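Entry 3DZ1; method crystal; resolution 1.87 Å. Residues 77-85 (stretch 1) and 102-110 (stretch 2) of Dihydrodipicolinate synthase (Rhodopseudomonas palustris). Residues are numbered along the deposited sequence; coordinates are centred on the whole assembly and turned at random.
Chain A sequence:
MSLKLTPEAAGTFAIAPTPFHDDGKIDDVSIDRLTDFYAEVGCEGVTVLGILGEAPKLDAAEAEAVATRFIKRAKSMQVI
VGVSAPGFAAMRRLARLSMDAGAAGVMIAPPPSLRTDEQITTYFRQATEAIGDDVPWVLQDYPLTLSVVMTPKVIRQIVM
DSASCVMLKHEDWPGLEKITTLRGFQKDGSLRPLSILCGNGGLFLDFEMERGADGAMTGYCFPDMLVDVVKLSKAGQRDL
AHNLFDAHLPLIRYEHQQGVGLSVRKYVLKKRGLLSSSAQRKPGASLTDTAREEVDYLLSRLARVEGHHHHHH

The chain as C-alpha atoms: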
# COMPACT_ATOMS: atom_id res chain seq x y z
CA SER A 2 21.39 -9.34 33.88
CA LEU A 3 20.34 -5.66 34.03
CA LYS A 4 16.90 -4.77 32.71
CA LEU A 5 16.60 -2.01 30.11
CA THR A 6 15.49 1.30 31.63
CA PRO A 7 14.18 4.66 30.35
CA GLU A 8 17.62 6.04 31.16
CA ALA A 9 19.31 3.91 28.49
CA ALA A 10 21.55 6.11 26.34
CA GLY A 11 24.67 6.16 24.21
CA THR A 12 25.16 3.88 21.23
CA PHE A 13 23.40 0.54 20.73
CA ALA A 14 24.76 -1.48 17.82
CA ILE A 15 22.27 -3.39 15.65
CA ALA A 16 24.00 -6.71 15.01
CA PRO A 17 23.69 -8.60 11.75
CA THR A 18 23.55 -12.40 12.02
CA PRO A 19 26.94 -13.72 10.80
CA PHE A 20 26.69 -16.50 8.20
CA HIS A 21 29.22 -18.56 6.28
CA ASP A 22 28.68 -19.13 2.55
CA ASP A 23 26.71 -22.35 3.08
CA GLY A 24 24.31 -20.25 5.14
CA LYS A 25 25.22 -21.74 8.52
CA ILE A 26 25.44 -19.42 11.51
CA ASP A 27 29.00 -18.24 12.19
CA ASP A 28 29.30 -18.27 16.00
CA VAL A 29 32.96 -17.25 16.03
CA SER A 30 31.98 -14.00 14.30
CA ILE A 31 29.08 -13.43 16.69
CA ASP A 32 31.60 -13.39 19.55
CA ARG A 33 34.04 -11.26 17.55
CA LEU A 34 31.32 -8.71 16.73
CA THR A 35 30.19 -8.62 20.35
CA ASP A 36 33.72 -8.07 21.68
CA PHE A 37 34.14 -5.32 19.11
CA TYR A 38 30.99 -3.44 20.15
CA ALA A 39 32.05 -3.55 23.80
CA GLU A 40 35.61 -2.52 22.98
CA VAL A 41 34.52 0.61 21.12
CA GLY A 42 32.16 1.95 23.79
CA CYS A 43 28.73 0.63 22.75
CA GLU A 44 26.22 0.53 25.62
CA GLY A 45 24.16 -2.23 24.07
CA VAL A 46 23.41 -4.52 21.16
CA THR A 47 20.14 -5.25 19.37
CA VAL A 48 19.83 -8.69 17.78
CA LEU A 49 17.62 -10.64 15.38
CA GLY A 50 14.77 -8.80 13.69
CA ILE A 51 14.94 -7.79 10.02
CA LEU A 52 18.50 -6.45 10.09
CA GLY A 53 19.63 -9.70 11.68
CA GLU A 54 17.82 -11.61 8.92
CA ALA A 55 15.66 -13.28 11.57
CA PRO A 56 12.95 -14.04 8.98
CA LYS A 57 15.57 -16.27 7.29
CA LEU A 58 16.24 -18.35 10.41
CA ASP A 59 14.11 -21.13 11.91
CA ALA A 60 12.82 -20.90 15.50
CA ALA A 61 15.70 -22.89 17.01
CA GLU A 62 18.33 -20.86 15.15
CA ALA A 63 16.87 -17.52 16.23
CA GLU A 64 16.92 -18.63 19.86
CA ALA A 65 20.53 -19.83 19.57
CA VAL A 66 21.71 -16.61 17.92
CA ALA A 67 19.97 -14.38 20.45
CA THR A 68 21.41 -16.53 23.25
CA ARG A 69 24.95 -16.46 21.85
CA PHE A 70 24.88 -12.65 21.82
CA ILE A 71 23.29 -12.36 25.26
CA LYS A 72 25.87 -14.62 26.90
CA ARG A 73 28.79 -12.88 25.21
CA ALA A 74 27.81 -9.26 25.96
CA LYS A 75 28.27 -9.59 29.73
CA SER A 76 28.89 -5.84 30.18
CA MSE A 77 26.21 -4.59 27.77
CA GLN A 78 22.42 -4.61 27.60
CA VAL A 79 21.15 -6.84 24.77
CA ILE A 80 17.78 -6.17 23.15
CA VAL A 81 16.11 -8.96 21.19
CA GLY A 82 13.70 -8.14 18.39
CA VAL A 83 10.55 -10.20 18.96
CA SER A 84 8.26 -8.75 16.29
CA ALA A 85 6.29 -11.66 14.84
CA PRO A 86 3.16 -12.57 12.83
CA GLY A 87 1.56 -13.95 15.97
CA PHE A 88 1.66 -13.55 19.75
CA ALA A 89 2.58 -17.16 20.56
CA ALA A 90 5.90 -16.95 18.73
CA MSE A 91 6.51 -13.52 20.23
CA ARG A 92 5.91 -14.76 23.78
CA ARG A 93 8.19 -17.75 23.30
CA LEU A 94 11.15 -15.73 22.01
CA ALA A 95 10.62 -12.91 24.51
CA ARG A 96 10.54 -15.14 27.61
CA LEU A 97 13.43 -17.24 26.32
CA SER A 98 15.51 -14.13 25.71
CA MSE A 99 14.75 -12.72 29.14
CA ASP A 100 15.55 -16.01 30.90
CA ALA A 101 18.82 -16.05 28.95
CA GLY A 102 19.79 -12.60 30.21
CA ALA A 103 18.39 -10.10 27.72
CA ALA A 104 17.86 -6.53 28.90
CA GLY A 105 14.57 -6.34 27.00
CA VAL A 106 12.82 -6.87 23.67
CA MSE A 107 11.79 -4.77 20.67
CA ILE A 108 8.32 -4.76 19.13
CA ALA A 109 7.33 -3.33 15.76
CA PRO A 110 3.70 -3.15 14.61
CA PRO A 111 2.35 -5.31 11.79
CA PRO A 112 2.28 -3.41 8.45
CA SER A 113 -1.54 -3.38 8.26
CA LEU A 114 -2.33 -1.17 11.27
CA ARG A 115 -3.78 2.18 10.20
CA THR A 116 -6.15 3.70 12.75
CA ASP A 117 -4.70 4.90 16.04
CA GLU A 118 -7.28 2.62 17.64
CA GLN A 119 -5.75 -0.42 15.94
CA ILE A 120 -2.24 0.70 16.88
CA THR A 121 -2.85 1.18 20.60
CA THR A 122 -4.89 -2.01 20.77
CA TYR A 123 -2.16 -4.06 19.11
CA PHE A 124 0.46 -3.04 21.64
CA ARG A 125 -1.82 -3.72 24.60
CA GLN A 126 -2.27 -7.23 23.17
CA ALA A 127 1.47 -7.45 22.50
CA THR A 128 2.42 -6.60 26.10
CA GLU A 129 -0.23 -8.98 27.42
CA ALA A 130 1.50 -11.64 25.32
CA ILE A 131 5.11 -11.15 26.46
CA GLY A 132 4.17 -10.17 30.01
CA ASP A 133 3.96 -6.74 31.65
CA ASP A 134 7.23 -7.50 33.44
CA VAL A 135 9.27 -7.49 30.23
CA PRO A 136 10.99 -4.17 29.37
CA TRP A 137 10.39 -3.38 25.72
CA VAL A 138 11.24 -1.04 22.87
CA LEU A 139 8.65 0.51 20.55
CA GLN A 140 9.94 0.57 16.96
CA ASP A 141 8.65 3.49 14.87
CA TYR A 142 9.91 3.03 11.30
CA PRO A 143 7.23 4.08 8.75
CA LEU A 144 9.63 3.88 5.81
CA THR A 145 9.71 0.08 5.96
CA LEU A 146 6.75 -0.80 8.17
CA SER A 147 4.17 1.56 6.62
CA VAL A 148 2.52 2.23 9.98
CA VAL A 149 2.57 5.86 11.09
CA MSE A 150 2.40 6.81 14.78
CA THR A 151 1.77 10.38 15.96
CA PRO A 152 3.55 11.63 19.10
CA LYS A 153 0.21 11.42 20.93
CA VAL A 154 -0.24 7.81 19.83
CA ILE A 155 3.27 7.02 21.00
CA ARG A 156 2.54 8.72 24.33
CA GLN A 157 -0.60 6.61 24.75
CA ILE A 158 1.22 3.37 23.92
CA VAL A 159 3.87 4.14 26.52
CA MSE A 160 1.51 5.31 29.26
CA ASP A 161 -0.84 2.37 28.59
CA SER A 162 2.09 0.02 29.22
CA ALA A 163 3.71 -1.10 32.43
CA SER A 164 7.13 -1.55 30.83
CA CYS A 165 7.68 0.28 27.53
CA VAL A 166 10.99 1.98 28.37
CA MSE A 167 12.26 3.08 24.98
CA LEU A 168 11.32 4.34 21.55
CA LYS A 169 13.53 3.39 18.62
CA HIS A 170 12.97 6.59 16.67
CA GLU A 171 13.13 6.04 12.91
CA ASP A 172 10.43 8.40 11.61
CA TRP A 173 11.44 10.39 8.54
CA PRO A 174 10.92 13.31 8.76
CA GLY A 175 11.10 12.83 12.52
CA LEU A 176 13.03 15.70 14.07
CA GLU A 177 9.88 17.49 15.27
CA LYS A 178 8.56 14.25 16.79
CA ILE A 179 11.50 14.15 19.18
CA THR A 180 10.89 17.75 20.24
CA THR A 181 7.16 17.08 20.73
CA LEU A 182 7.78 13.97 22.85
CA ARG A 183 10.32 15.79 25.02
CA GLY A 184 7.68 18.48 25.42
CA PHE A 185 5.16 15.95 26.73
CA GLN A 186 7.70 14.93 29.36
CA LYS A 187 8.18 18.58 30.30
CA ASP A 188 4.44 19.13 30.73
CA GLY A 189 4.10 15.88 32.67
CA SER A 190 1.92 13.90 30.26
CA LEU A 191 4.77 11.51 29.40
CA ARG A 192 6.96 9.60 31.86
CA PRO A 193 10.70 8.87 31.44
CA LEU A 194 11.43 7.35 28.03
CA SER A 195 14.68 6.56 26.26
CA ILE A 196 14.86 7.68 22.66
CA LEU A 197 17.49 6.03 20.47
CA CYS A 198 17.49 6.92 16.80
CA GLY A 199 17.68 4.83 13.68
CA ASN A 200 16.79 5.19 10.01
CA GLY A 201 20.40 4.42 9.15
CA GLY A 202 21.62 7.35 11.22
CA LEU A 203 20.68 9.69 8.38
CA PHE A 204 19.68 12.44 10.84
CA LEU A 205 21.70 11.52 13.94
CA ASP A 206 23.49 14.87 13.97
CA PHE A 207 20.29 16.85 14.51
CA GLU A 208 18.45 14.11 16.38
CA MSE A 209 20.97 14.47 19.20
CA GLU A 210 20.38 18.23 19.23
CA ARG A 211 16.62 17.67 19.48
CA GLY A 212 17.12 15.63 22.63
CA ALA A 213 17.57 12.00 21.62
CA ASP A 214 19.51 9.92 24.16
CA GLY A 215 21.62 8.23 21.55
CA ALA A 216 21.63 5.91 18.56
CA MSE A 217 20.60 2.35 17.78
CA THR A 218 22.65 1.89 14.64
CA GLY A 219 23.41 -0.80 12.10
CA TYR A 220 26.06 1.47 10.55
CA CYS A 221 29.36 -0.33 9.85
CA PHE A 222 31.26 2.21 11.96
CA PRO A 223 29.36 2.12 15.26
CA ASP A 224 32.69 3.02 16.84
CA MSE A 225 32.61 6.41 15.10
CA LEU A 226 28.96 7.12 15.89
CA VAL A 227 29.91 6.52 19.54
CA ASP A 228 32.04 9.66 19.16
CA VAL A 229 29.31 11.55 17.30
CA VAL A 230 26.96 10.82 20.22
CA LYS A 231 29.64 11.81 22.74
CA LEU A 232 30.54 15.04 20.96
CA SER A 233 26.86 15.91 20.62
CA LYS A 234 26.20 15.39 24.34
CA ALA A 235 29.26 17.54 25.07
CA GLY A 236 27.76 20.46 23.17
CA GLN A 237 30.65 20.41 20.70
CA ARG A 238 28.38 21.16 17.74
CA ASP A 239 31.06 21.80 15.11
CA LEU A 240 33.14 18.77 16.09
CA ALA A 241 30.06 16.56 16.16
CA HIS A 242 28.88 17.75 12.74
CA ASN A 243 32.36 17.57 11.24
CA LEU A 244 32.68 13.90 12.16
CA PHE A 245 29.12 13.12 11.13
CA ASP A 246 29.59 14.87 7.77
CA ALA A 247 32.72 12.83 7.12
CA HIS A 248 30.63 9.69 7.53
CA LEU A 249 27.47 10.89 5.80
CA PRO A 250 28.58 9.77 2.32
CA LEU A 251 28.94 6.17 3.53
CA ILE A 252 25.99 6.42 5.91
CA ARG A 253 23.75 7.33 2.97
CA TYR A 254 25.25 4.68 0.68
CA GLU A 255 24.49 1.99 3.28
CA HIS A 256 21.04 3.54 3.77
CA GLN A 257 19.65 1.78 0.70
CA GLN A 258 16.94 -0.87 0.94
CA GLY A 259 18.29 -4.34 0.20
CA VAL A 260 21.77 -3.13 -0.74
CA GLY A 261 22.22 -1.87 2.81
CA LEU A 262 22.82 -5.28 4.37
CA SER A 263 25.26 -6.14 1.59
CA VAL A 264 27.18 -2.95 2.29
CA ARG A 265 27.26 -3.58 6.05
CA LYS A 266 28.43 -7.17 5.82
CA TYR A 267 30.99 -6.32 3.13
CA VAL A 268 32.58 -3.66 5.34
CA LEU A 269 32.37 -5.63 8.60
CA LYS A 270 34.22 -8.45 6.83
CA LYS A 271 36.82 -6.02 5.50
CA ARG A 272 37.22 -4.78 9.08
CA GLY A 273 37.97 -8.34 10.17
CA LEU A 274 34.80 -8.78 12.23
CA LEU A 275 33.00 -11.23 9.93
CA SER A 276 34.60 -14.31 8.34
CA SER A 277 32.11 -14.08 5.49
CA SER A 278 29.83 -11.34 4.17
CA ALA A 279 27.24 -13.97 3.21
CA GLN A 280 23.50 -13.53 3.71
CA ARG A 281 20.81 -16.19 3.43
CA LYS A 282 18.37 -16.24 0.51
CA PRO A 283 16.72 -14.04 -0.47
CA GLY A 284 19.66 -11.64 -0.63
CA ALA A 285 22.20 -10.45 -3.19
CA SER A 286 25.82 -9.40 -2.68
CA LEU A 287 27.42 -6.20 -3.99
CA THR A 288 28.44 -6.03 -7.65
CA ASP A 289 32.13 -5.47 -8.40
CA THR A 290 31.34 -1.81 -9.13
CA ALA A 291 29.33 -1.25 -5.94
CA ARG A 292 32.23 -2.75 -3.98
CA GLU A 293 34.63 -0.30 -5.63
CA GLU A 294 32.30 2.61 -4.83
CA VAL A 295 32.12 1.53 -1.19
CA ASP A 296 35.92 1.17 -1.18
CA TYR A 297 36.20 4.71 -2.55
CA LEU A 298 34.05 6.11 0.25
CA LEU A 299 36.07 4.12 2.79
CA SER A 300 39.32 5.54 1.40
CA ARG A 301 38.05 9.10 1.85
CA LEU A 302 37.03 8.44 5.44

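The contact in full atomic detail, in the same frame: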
# COMPACT_ATOMS: atom_id res chain seq x y z
N MSE A 77 27.13 -5.42 28.54
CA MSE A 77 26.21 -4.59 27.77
C MSE A 77 24.78 -5.11 27.83
O MSE A 77 24.55 -6.29 28.09
CB MSE A 77 26.64 -4.52 26.31
CG MSE A 77 28.01 -3.93 26.08
SE MSE A 77 28.43 -3.88 24.19
CE MSE A 77 28.63 -5.78 23.88
N GLN A 78 23.82 -4.23 27.59
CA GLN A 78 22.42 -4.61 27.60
C GLN A 78 22.06 -5.08 26.19
O GLN A 78 22.29 -4.37 25.21
CB GLN A 78 21.56 -3.41 27.99
CG GLN A 78 21.91 -2.82 29.36
CD GLN A 78 21.07 -1.61 29.72
OE1 GLN A 78 21.07 -0.59 29.02
NE2 GLN A 78 20.34 -1.72 30.83
N VAL A 79 21.53 -6.29 26.08
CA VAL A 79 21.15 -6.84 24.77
C VAL A 79 19.64 -6.84 24.58
O VAL A 79 18.89 -7.36 25.41
CB VAL A 79 21.69 -8.27 24.58
CG1 VAL A 79 21.15 -8.88 23.30
CG2 VAL A 79 23.21 -8.24 24.52
N ILE A 80 19.20 -6.25 23.48
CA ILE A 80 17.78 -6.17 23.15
C ILE A 80 17.47 -7.14 22.02
O ILE A 80 18.13 -7.12 20.98
CB ILE A 80 17.43 -4.74 22.71
CG1 ILE A 80 17.72 -3.77 23.86
CG2 ILE A 80 15.96 -4.65 22.30
CD1 ILE A 80 17.74 -2.33 23.44
N VAL A 81 16.47 -7.99 22.22
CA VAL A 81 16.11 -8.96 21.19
C VAL A 81 14.83 -8.54 20.48
O VAL A 81 13.82 -8.25 21.12
CB VAL A 81 15.92 -10.36 21.80
CG1 VAL A 81 15.62 -11.38 20.70
CG2 VAL A 81 17.17 -10.77 22.58
N GLY A 82 14.88 -8.50 19.16
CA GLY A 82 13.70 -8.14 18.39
C GLY A 82 12.76 -9.33 18.47
O GLY A 82 13.17 -10.45 18.18
N VAL A 83 11.51 -9.10 18.86
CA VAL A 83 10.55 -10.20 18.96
C VAL A 83 9.33 -10.01 18.07
O VAL A 83 8.37 -10.76 18.18
CB VAL A 83 10.08 -10.42 20.42
CG1 VAL A 83 11.26 -10.78 21.30
CG2 VAL A 83 9.38 -9.18 20.94
N SER A 84 9.37 -9.00 17.20
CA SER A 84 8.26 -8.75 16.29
C SER A 84 7.95 -10.06 15.57
O SER A 84 8.86 -10.74 15.10
CB SER A 84 8.63 -7.66 15.28
OG SER A 84 8.97 -6.46 15.95
N ALA A 85 6.67 -10.41 15.48
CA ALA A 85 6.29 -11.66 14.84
C ALA A 85 4.87 -11.59 14.29
O ALA A 85 4.11 -10.69 14.64
CB ALA A 85 6.41 -12.81 15.83
N GLY A 102 19.05 -13.75 29.70
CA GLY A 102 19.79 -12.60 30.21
C GLY A 102 19.60 -11.32 29.43
O GLY A 102 20.33 -10.34 29.64
N ALA A 103 18.64 -11.30 28.52
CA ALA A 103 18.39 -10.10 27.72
C ALA A 103 17.95 -8.94 28.60
O ALA A 103 17.36 -9.15 29.67
CB ALA A 103 17.32 -10.39 26.66
N ALA A 104 18.24 -7.72 28.16
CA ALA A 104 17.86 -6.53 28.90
C ALA A 104 16.39 -6.19 28.59
O ALA A 104 15.70 -5.59 29.41
CB ALA A 104 18.75 -5.37 28.52
N GLY A 105 15.94 -6.60 27.41
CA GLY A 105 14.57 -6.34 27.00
C GLY A 105 14.35 -6.76 25.56
O GLY A 105 15.24 -7.32 24.93
N VAL A 106 13.15 -6.50 25.04
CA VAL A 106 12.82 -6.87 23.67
C VAL A 106 12.28 -5.70 22.87
O VAL A 106 11.85 -4.69 23.43
CB VAL A 106 11.79 -8.02 23.65
CG1 VAL A 106 12.31 -9.20 24.47
CG2 VAL A 106 10.45 -7.54 24.20
N MSE A 107 12.29 -5.83 21.54
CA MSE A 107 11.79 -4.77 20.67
C MSE A 107 10.56 -5.26 19.93
O MSE A 107 10.51 -6.40 19.47
CB MSE A 107 12.87 -4.33 19.67
CG MSE A 107 12.44 -3.16 18.79
SE MSE A 107 13.88 -2.46 17.66
CE MSE A 107 13.96 -3.86 16.34
N ILE A 108 9.55 -4.40 19.82
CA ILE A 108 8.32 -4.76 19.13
C ILE A 108 7.92 -3.72 18.10
O ILE A 108 7.77 -2.53 18.41
CB ILE A 108 7.14 -4.93 20.12
CG1 ILE A 108 7.53 -5.90 21.24
CG2 ILE A 108 5.92 -5.48 19.38
CD1 ILE A 108 6.47 -6.01 22.34
N ALA A 109 7.75 -4.18 16.86
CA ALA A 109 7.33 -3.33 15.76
C ALA A 109 5.90 -3.73 15.46
O ALA A 109 5.51 -4.87 15.70
CB ALA A 109 8.22 -3.55 14.55
N PRO A 110 5.09 -2.81 14.93
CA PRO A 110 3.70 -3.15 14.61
C PRO A 110 3.57 -3.84 13.26
O PRO A 110 4.42 -3.67 12.38
CB PRO A 110 3.02 -1.79 14.60
CG PRO A 110 4.07 -0.93 13.97
CD PRO A 110 5.35 -1.38 14.68
O HOH W 1 21.58 -8.08 28.29
O HOH W 2 5.11 -7.48 15.65

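How do the two backbones join? Strands 78-82 and 105-108 run parallel, so Val81, which pairs with Val106, bonds to the residues on either side of it, Gly105 and Met107. Ala104 N donates to Val79 O at 2.8 Å, Val81 N to Gly105 O at 3.1 Å, Met107 N to Val81 O at 2.9 Å, and Val83 N to Met107 O at 2.9 Å, the last almost straight at 174°. Val81 thus spends both its NH and its carbonyl on the neighbouring strand.

What happens where the ladder ends? Beyond Val83 a side chain takes over: Ala109 N donates to Ser84 OG at 2.7 Å. Water 2 donates to Ala109 O at 2.6 Å and weakly accepts from Ala85 N at 3.3 Å. At the other end, water 1 accepts from Val79 N at 2.8 Å and lies 2.9 Å from Gly102 O.

Which polar atom is left out? Gly105 N is buried without a partner. Val79 O lies 3.6 Å from Gly105 N but takes its hydrogen bond from Ala104 N.

Which side chains meet? Ile80 and Met107 share one sheet face, with Ile80 CG2 4.1 Å from Met107 CB. Val81 and Val106 occupy the other, where Val81 CG2 lies 4.1 Å from Ala103 CB. Val83 CG1 lies 3.7 Å from Val106 CB, and Val83 CG2 lies 3.8 Å from Ile108 CG1 while also touching Val106; all three side chains are buried, so the contacts are apolar ones away from solvent.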